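Local coordinates for GH127 beta-L-arabinofuranoside (Geobacillus stearothermophilus, PDB 4QK0), which probably hydrolyses terminal beta-L-arabinofuranosidic bonds, as a family 127 glycoside hydrolase, at residues Thr334-Leu348 / Tyr356-Thr368. Sequence-based numbering, arbitrary orientation.
Sequences TCASIALVFWTRRML and YADVMERALYNGT
M347 and Y356 meet near the turn of an antiparallel helical hairpin within the GH127 catalytic domain, a member of the six-hairpin clan; the helix axes approach to 8.8 Å with a crossing angle of -159°. The evidence for a CH-pi contact is direct: M347 CB stands 3.7 Å from the centroid of the Y356 ring, 10° off its normal. Bends at both chi2 and chi3 bring the selenomethionine CE back to the phenol end of that face, 3.7 Å from Y356 CZ, while SE stays farther above the ring in a Met-aromatic contact. The Y356 hydroxyl is bonded to E351. L348 runs antiparallel alongside the Y356 side chain, its CD2 3.7 Å from Y356 CB.

Midway the packing is apolar and close: V341 CG2 lies 3.7 Å from A363 CB, and the L340 and V359 side chains cross at about a right angle, with L340 CD2 3.8 Å from V359 CG1. W296 of helix 286-302 touches V359 and T344 here. By contrast, the margin at R345 is thinner and partly exposed; its extended chain leads away, and little of the residue is buried against 356-368.

No hydrogen bond crosses between 334-348 and 356-368. At the far end, S337 OG bonds to G308, and T368 turns CG2 toward the S337-I338 backbone while its OG1 bonds to A363 O at 2.7 Å, tilted 29° from the carbonyl plane.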
ATOM      1  N   THR A 334     -16.519  -7.402   4.342  1.00 24.93           N
ATOM      2  CA  THR A 334     -17.476  -8.276   4.970  1.00 24.88           C
ATOM      3  C   THR A 334     -18.492  -8.787   3.933  1.00 21.61           C
ATOM      4  O   THR A 334     -18.697  -9.980   3.842  1.00 19.58           O
ATOM      5  CB  THR A 334     -18.191  -7.542   6.148  1.00 25.99           C
ATOM      6  OG1 THR A 334     -17.217  -7.089   7.105  1.00 22.66           O
ATOM      7  CG2 THR A 334     -19.132  -8.482   6.850  1.00 26.42           C
ATOM      8  N   CYS A 335     -19.049  -7.880   3.147  1.00 22.93           N
ATOM      9  CA  CYS A 335     -20.033  -8.217   2.146  1.00 29.06           C
ATOM     10  C   CYS A 335     -19.507  -9.199   1.077  1.00 29.93           C
ATOM     11  O   CYS A 335     -20.266  -9.995   0.547  1.00 28.61           O
ATOM     12  CB  CYS A 335     -20.575  -6.963   1.481  1.00 32.76           C
ATOM     13  SG  CYS A 335     -21.746  -6.139   2.539  1.00 36.25           S
ATOM     14  N   ALA A 336     -18.206  -9.176   0.803  1.00 25.87           N
ATOM     15  CA  ALA A 336     -17.657 -10.057  -0.217  1.00 24.94           C
ATOM     16  C   ALA A 336     -17.576 -11.459   0.325  1.00 23.89           C
ATOM     17  O   ALA A 336     -17.730 -12.406  -0.427  1.00 25.81           O
ATOM     18  CB  ALA A 336     -16.285  -9.603  -0.666  1.00 23.73           C
ATOM     19  N   SER A 337     -17.282 -11.593   1.613  1.00 25.00           N
ATOM     20  CA  SER A 337     -17.185 -12.898   2.216  1.00 25.37           C
ATOM     21  C   SER A 337     -18.593 -13.528   2.369  1.00 26.56           C
ATOM     22  O   SER A 337     -18.761 -14.729   2.145  1.00 24.32           O
ATOM     23  CB  SER A 337     -16.468 -12.840   3.546  1.00 28.56           C
ATOM     24  OG  SER A 337     -15.077 -12.828   3.315  1.00 30.44           O
ATOM     25  N   ILE A 338     -19.593 -12.697   2.675  1.00 23.53           N
ATOM     26  CA  ILE A 338     -20.965 -13.115   2.662  1.00 21.37           C
ATOM     27  C   ILE A 338     -21.315 -13.566   1.256  1.00 24.68           C
ATOM     28  O   ILE A 338     -21.942 -14.609   1.046  1.00 25.92           O
ATOM     29  CB  ILE A 338     -21.870 -11.961   3.107  1.00 23.43           C
ATOM     30  CG1 ILE A 338     -21.622 -11.615   4.575  1.00 24.32           C
ATOM     31  CG2 ILE A 338     -23.326 -12.282   2.850  1.00 23.76           C
ATOM     32  CD1 ILE A 338     -22.326 -10.333   4.998  1.00 25.05           C
ATOM     33  N   ALA A 339     -20.943 -12.774   0.252  1.00 25.62           N
ATOM     34  CA  ALA A 339     -21.271 -13.143  -1.141  1.00 25.10           C
ATOM     35  C   ALA A 339     -20.601 -14.469  -1.536  1.00 25.15           C
ATOM     36  O   ALA A 339     -21.159 -15.256  -2.298  1.00 24.29           O
ATOM     37  CB  ALA A 339     -20.826 -12.071  -2.090  1.00 23.74           C
ATOM     38  N   LEU A 340     -19.421 -14.736  -0.991  1.00 24.65           N
ATOM     39  CA  LEU A 340     -18.778 -16.003  -1.287  1.00 24.16           C
ATOM     40  C   LEU A 340     -19.618 -17.147  -0.730  1.00 25.30           C
ATOM     41  O   LEU A 340     -19.769 -18.188  -1.344  1.00 22.62           O
ATOM     42  CB  LEU A 340     -17.391 -16.022  -0.731  1.00 23.36           C
ATOM     43  CG  LEU A 340     -16.524 -17.268  -0.823  1.00 25.24           C
ATOM     44  CD1 LEU A 340     -16.362 -17.717  -2.272  1.00 26.75           C
ATOM     45  CD2 LEU A 340     -15.171 -16.985  -0.200  1.00 25.04           C
ATOM     46  N   VAL A 341     -20.170 -16.957   0.444  1.00 29.19           N
ATOM     47  CA  VAL A 341     -21.028 -17.984   1.003  1.00 30.10           C
ATOM     48  C   VAL A 341     -22.221 -18.276   0.053  1.00 27.98           C
ATOM     49  O   VAL A 341     -22.538 -19.443  -0.198  1.00 27.27           O
ATOM     50  CB  VAL A 341     -21.549 -17.589   2.375  1.00 33.14           C
ATOM     51  CG1 VAL A 341     -22.597 -18.605   2.872  1.00 31.72           C
ATOM     52  CG2 VAL A 341     -20.387 -17.513   3.371  1.00 30.06           C
ATOM     53  N   PHE A 342     -22.865 -17.233  -0.443  1.00 25.06           N
ATOM     54  CA  PHE A 342     -23.988 -17.403  -1.374  1.00 27.78           C
ATOM     55  C   PHE A 342     -23.531 -18.207  -2.599  1.00 26.78           C
ATOM     56  O   PHE A 342     -24.247 -19.090  -3.061  1.00 26.63           O
ATOM     57  CB  PHE A 342     -24.589 -16.092  -1.877  1.00 28.24           C
ATOM     58  CG  PHE A 342     -25.127 -15.172  -0.804  1.00 29.43           C
ATOM     59  CD1 PHE A 342     -25.652 -15.656   0.387  1.00 29.11           C
ATOM     60  CD2 PHE A 342     -25.123 -13.798  -1.010  1.00 32.70           C
ATOM     61  CE1 PHE A 342     -26.160 -14.782   1.355  1.00 32.22           C
ATOM     62  CE2 PHE A 342     -25.646 -12.909  -0.041  1.00 33.05           C
ATOM     63  CZ  PHE A 342     -26.173 -13.412   1.139  1.00 30.84           C
ATOM     64  N   TRP A 343     -22.374 -17.864  -3.132  1.00 23.79           N
ATOM     65  CA  TRP A 343     -21.847 -18.530  -4.303  1.00 24.43           C
ATOM     66  C   TRP A 343     -21.659 -20.008  -4.031  1.00 26.92           C
ATOM     67  O   TRP A 343     -22.096 -20.836  -4.834  1.00 26.92           O
ATOM     68  CB  TRP A 343     -20.535 -17.928  -4.690  1.00 24.65           C
ATOM     69  CG  TRP A 343     -19.985 -18.431  -5.954  1.00 28.13           C
ATOM     70  CD1 TRP A 343     -20.666 -19.041  -6.970  1.00 29.28           C
ATOM     71  CD2 TRP A 343     -18.633 -18.304  -6.409  1.00 26.94           C
ATOM     72  NE1 TRP A 343     -19.821 -19.298  -8.008  1.00 28.25           N
ATOM     73  CE2 TRP A 343     -18.573 -18.848  -7.707  1.00 26.40           C
ATOM     74  CE3 TRP A 343     -17.479 -17.746  -5.859  1.00 26.15           C
ATOM     75  CZ2 TRP A 343     -17.371 -18.899  -8.463  1.00 27.44           C
ATOM     76  CZ3 TRP A 343     -16.286 -17.791  -6.603  1.00 27.00           C
ATOM     77  CH2 TRP A 343     -16.243 -18.350  -7.893  1.00 24.39           C
ATOM     78  N   THR A 344     -21.081 -20.348  -2.887  1.00 25.63           N
ATOM     79  CA  THR A 344     -20.795 -21.736  -2.594  1.00 29.34           C
ATOM     80  C   THR A 344     -22.076 -22.573  -2.588  1.00 31.85           C
ATOM     81  O   THR A 344     -22.092 -23.727  -2.991  1.00 33.17           O
ATOM     82  CB  THR A 344     -20.089 -21.934  -1.235  1.00 31.05           C
ATOM     83  OG1 THR A 344     -20.897 -21.382  -0.181  1.00 29.57           O
ATOM     84  CG2 THR A 344     -18.729 -21.230  -1.229  1.00 32.59           C
ATOM     85  N   ARG A 345     -23.138 -22.007  -2.080  1.00 32.84           N
ATOM     86  CA  ARG A 345     -24.376 -22.722  -2.031  1.00 34.35           C
ATOM     87  C   ARG A 345     -24.871 -23.096  -3.437  1.00 30.49           C
ATOM     88  O   ARG A 345     -25.361 -24.168  -3.609  1.00 29.33           O
ATOM     89  CB  ARG A 345     -25.421 -21.918  -1.277  1.00 35.09           C
ATOM     90  CG  ARG A 345     -26.594 -22.763  -0.798  1.00 39.84           C
ATOM     91  CD  ARG A 345     -27.636 -21.831  -0.244  1.00 45.93           C
ATOM     92  NE  ARG A 345     -28.928 -22.451  -0.052  1.00 49.53           N
ATOM     93  CZ  ARG A 345     -30.009 -21.787   0.340  1.00 48.82           C
ATOM     94  NH1 ARG A 345     -29.952 -20.479   0.596  1.00 48.68           N
ATOM     95  NH2 ARG A 345     -31.152 -22.430   0.485  1.00 49.92           N
ATOM     96  N   ARG A 346     -24.780 -22.193  -4.410  1.00 30.72           N
ATOM     97  CA  ARG A 346     -25.142 -22.511  -5.770  1.00 30.91           C
ATOM     98  C   ARG A 346     -24.166 -23.477  -6.405  1.00 31.48           C
ATOM     99  O   ARG A 346     -24.557 -24.282  -7.270  1.00 31.03           O
ATOM    100  CB  ARG A 346     -25.226 -21.265  -6.634  1.00 31.35           C
ATOM    101  CG  ARG A 346     -26.349 -20.333  -6.234  1.00 34.20           C
ATOM    102  CD  ARG A 346     -27.707 -20.991  -6.370  1.00 36.56           C
ATOM    103  NE  ARG A 346     -28.809 -20.040  -6.373  1.00 41.17           N
ATOM    104  CZ  ARG A 346     -30.093 -20.368  -6.522  1.00 41.40           C
ATOM    105  NH1 ARG A 346     -30.436 -21.634  -6.686  1.00 39.77           N
ATOM    106  NH2 ARG A 346     -31.055 -19.426  -6.480  1.00 42.87           N
HETATM  107  N   MSE A 347     -22.882 -23.378  -6.045  1.00 27.21           N
HETATM  108  CA  MSE A 347     -21.905 -24.321  -6.626  1.00 24.94           C
HETATM  109  C   MSE A 347     -22.285 -25.702  -6.158  1.00 24.00           C
HETATM  110  O   MSE A 347     -22.175 -26.649  -6.899  1.00 25.63           O
HETATM  111  CB  MSE A 347     -20.463 -24.063  -6.258  1.00 22.70           C
HETATM  112  CG  MSE A 347     -19.880 -22.766  -6.830  1.00 22.48           C
HETATM  113 SE   MSE A 347     -19.852 -22.724  -8.777  1.00 27.18          SE
HETATM  114  CE  MSE A 347     -18.457 -24.056  -9.153  1.00 23.41           C
ATOM    115  N   LEU A 348     -22.685 -25.839  -4.918  1.00 25.38           N
ATOM    116  CA  LEU A 348     -23.098 -27.125  -4.395  1.00 29.92           C
ATOM    117  C   LEU A 348     -24.294 -27.712  -5.155  1.00 33.86           C
ATOM    118  O   LEU A 348     -24.391 -28.897  -5.295  1.00 31.22           O
ATOM    119  CB  LEU A 348     -23.471 -27.014  -2.929  1.00 31.34           C
ATOM    120  CG  LEU A 348     -22.240 -26.971  -2.031  1.00 32.42           C
ATOM    121  CD1 LEU A 348     -22.640 -26.612  -0.608  1.00 30.73           C
ATOM    122  CD2 LEU A 348     -21.496 -28.295  -2.085  1.00 32.32           C
ATOM    123  N   TYR A 356     -16.476 -27.072  -2.032  1.00 31.54           N
ATOM    124  CA  TYR A 356     -17.357 -25.919  -2.022  1.00 29.21           C
ATOM    125  C   TYR A 356     -17.808 -25.630  -0.612  1.00 32.83           C
ATOM    126  O   TYR A 356     -17.873 -24.464  -0.161  1.00 26.61           O
ATOM    127  CB  TYR A 356     -18.596 -26.101  -2.936  1.00 29.62           C
ATOM    128  CG  TYR A 356     -18.249 -26.417  -4.403  1.00 32.50           C
ATOM    129  CD1 TYR A 356     -17.222 -25.753  -5.050  1.00 35.48           C
ATOM    130  CD2 TYR A 356     -18.966 -27.335  -5.140  1.00 32.37           C
ATOM    131  CE1 TYR A 356     -16.904 -26.021  -6.365  1.00 34.97           C
ATOM    132  CE2 TYR A 356     -18.644 -27.620  -6.464  1.00 31.71           C
ATOM    133  CZ  TYR A 356     -17.606 -26.982  -7.059  1.00 32.74           C
ATOM    134  OH  TYR A 356     -17.295 -27.222  -8.368  1.00 33.47           O
ATOM    135  N   ALA A 357     -18.180 -26.685   0.090  1.00 30.84           N
ATOM    136  CA  ALA A 357     -18.678 -26.499   1.424  1.00 32.71           C
ATOM    137  C   ALA A 357     -17.524 -26.153   2.367  1.00 29.53           C
ATOM    138  O   ALA A 357     -17.743 -25.524   3.381  1.00 31.41           O
ATOM    139  CB  ALA A 357     -19.450 -27.736   1.899  1.00 29.96           C
ATOM    140  N   ASP A 358     -16.326 -26.595   2.036  1.00 26.55           N
ATOM    141  CA  ASP A 358     -15.116 -26.292   2.793  1.00 28.83           C
ATOM    142  C   ASP A 358     -14.882 -24.798   2.785  1.00 23.47           C
ATOM    143  O   ASP A 358     -14.694 -24.208   3.855  1.00 21.84           O
ATOM    144  CB  ASP A 358     -13.897 -27.019   2.246  1.00 28.15           C
ATOM    145  CG  ASP A 358     -13.909 -28.515   2.575  1.00 31.21           C
ATOM    146  OD1 ASP A 358     -14.671 -28.997   3.496  1.00 32.10           O
ATOM    147  OD2 ASP A 358     -13.101 -29.220   1.929  1.00 25.76           O
ATOM    148  N   VAL A 359     -15.039 -24.184   1.633  1.00 21.37           N
ATOM    149  CA  VAL A 359     -14.960 -22.734   1.507  1.00 20.80           C
ATOM    150  C   VAL A 359     -16.089 -22.022   2.217  1.00 25.44           C
ATOM    151  O   VAL A 359     -15.872 -20.993   2.911  1.00 24.53           O
ATOM    152  CB  VAL A 359     -14.870 -22.317   0.052  1.00 20.84           C
ATOM    153  CG1 VAL A 359     -14.936 -20.827  -0.122  1.00 21.78           C
ATOM    154  CG2 VAL A 359     -13.536 -22.774  -0.494  1.00 25.05           C
HETATM  155  N   MSE A 360     -17.304 -22.512   2.037  1.00 24.39           N
HETATM  156  CA  MSE A 360     -18.438 -21.937   2.702  1.00 24.49           C
HETATM  157  C   MSE A 360     -18.122 -21.870   4.177  1.00 25.66           C
HETATM  158  O   MSE A 360     -18.388 -20.856   4.820  1.00 21.11           O
HETATM  159  CB  MSE A 360     -19.652 -22.867   2.454  1.00 27.22           C
HETATM  160  CG  MSE A 360     -20.893 -22.391   3.157  1.00 30.72           C
HETATM  161 SE   MSE A 360     -22.458 -23.589   2.954  1.00 34.84          SE
HETATM  162  CE  MSE A 360     -22.659 -23.209   1.173  1.00 27.67           C
ATOM    163  N   GLU A 361     -17.621 -22.987   4.734  1.00 25.50           N
ATOM    164  CA  GLU A 361     -17.371 -23.084   6.163  1.00 26.05           C
ATOM    165  C   GLU A 361     -16.250 -22.133   6.568  1.00 27.66           C
ATOM    166  O   GLU A 361     -16.348 -21.425   7.580  1.00 25.76           O
ATOM    167  CB  GLU A 361     -17.031 -24.516   6.509  1.00 28.82           C
ATOM    168  CG  GLU A 361     -16.489 -24.757   7.896  1.00 29.08           C
ATOM    169  CD  GLU A 361     -16.234 -26.220   8.162  1.00 30.18           C
ATOM    170  OE1 GLU A 361     -15.216 -26.744   7.630  1.00 32.24           O
ATOM    171  OE2 GLU A 361     -17.024 -26.852   8.942  1.00 26.53           O
ATOM    172  N   ARG A 362     -15.170 -22.094   5.775  1.00 24.64           N
ATOM    173  CA  ARG A 362     -14.078 -21.111   6.010  1.00 23.56           C
ATOM    174  C   ARG A 362     -14.610 -19.651   6.121  1.00 25.27           C
ATOM    175  O   ARG A 362     -14.327 -18.958   7.098  1.00 23.40           O
ATOM    176  CB  ARG A 362     -13.072 -21.221   4.908  1.00 24.80           C
ATOM    177  CG  ARG A 362     -11.820 -20.393   5.071  1.00 25.95           C
ATOM    178  CD  ARG A 362     -10.918 -20.502   3.855  1.00 25.40           C
ATOM    179  NE  ARG A 362     -10.286 -21.799   3.717  1.00 27.68           N
ATOM    180  CZ  ARG A 362      -9.351 -22.280   4.531  1.00 38.30           C
ATOM    181  NH1 ARG A 362      -8.862 -21.564   5.566  1.00 42.73           N
ATOM    182  NH2 ARG A 362      -8.840 -23.473   4.303  1.00 39.94           N
ATOM    183  N   ALA A 363     -15.439 -19.233   5.189  1.00 22.67           N
ATOM    184  CA  ALA A 363     -16.008 -17.897   5.252  1.00 25.77           C
ATOM    185  C   ALA A 363     -16.924 -17.680   6.438  1.00 26.47           C
ATOM    186  O   ALA A 363     -16.864 -16.631   7.131  1.00 28.43           O
ATOM    187  CB  ALA A 363     -16.723 -17.533   3.987  1.00 23.42           C
ATOM    188  N   LEU A 364     -17.699 -18.696   6.745  1.00 25.72           N
ATOM    189  CA  LEU A 364     -18.645 -18.609   7.822  1.00 23.09           C
ATOM    190  C   LEU A 364     -18.038 -18.472   9.199  1.00 24.33           C
ATOM    191  O   LEU A 364     -18.599 -17.749  10.058  1.00 21.98           O
ATOM    192  CB  LEU A 364     -19.574 -19.833   7.826  1.00 25.65           C
ATOM    193  CG  LEU A 364     -20.747 -19.824   6.841  1.00 24.99           C
ATOM    194  CD1 LEU A 364     -21.456 -21.191   6.925  1.00 29.94           C
ATOM    195  CD2 LEU A 364     -21.759 -18.726   7.132  1.00 25.09           C
ATOM    196  N   TYR A 365     -16.963 -19.190   9.455  1.00 22.05           N
ATOM    197  CA  TYR A 365     -16.370 -19.220  10.780  1.00 25.30           C
ATOM    198  C   TYR A 365     -15.173 -18.240  10.914  1.00 25.17           C
ATOM    199  O   TYR A 365     -14.474 -18.237  11.967  1.00 22.65           O
ATOM    200  CB  TYR A 365     -15.938 -20.654  11.194  1.00 29.01           C
ATOM    201  CG  TYR A 365     -17.108 -21.618  11.462  1.00 29.21           C
ATOM    202  CD1 TYR A 365     -17.715 -22.282  10.425  1.00 32.10           C
ATOM    203  CD2 TYR A 365     -17.637 -21.785  12.730  1.00 30.01           C
ATOM    204  CE1 TYR A 365     -18.780 -23.141  10.642  1.00 34.58           C
ATOM    205  CE2 TYR A 365     -18.702 -22.644  12.970  1.00 31.91           C
ATOM    206  CZ  TYR A 365     -19.280 -23.318  11.911  1.00 37.04           C
ATOM    207  OH  TYR A 365     -20.356 -24.177  12.060  1.00 35.45           O
ATOM    208  N   ASN A 366     -14.934 -17.427   9.890  1.00 22.88           N
ATOM    209  CA  ASN A 366     -13.749 -16.544   9.881  1.00 23.00           C
ATOM    210  C   ASN A 366     -14.077 -15.206   9.334  1.00 22.17           C
ATOM    211  O   ASN A 366     -14.533 -14.356  10.067  1.00 28.52           O
ATOM    212  CB  ASN A 366     -12.602 -17.197   9.146  1.00 22.96           C
ATOM    213  CG  ASN A 366     -12.178 -18.509   9.814  1.00 23.91           C
ATOM    214  OD1 ASN A 366     -11.433 -18.510  10.800  1.00 26.59           O
ATOM    215  ND2 ASN A 366     -12.607 -19.641   9.243  1.00 24.14           N
ATOM    216  N   GLY A 367     -13.990 -15.006   8.047  1.00 22.11           N
ATOM    217  CA  GLY A 367     -14.101 -13.661   7.489  1.00 20.89           C
ATOM    218  C   GLY A 367     -15.445 -13.007   7.336  1.00 21.65           C
ATOM    219  O   GLY A 367     -15.529 -11.902   6.750  1.00 19.34           O
ATOM    220  N   THR A 368     -16.512 -13.690   7.741  1.00 21.32           N
ATOM    221  CA  THR A 368     -17.837 -13.062   7.737  1.00 21.59           C
ATOM    222  C   THR A 368     -18.050 -12.523   9.153  1.00 22.59           C
ATOM    223  O   THR A 368     -18.226 -11.346   9.330  1.00 24.04           O
ATOM    224  CB  THR A 368     -19.014 -14.025   7.399  1.00 20.32           C
ATOM    225  OG1 THR A 368     -18.922 -15.191   8.233  1.00 21.81           O
ATOM    226  CG2 THR A 368     -18.971 -14.436   5.947  1.00 21.30           C
TER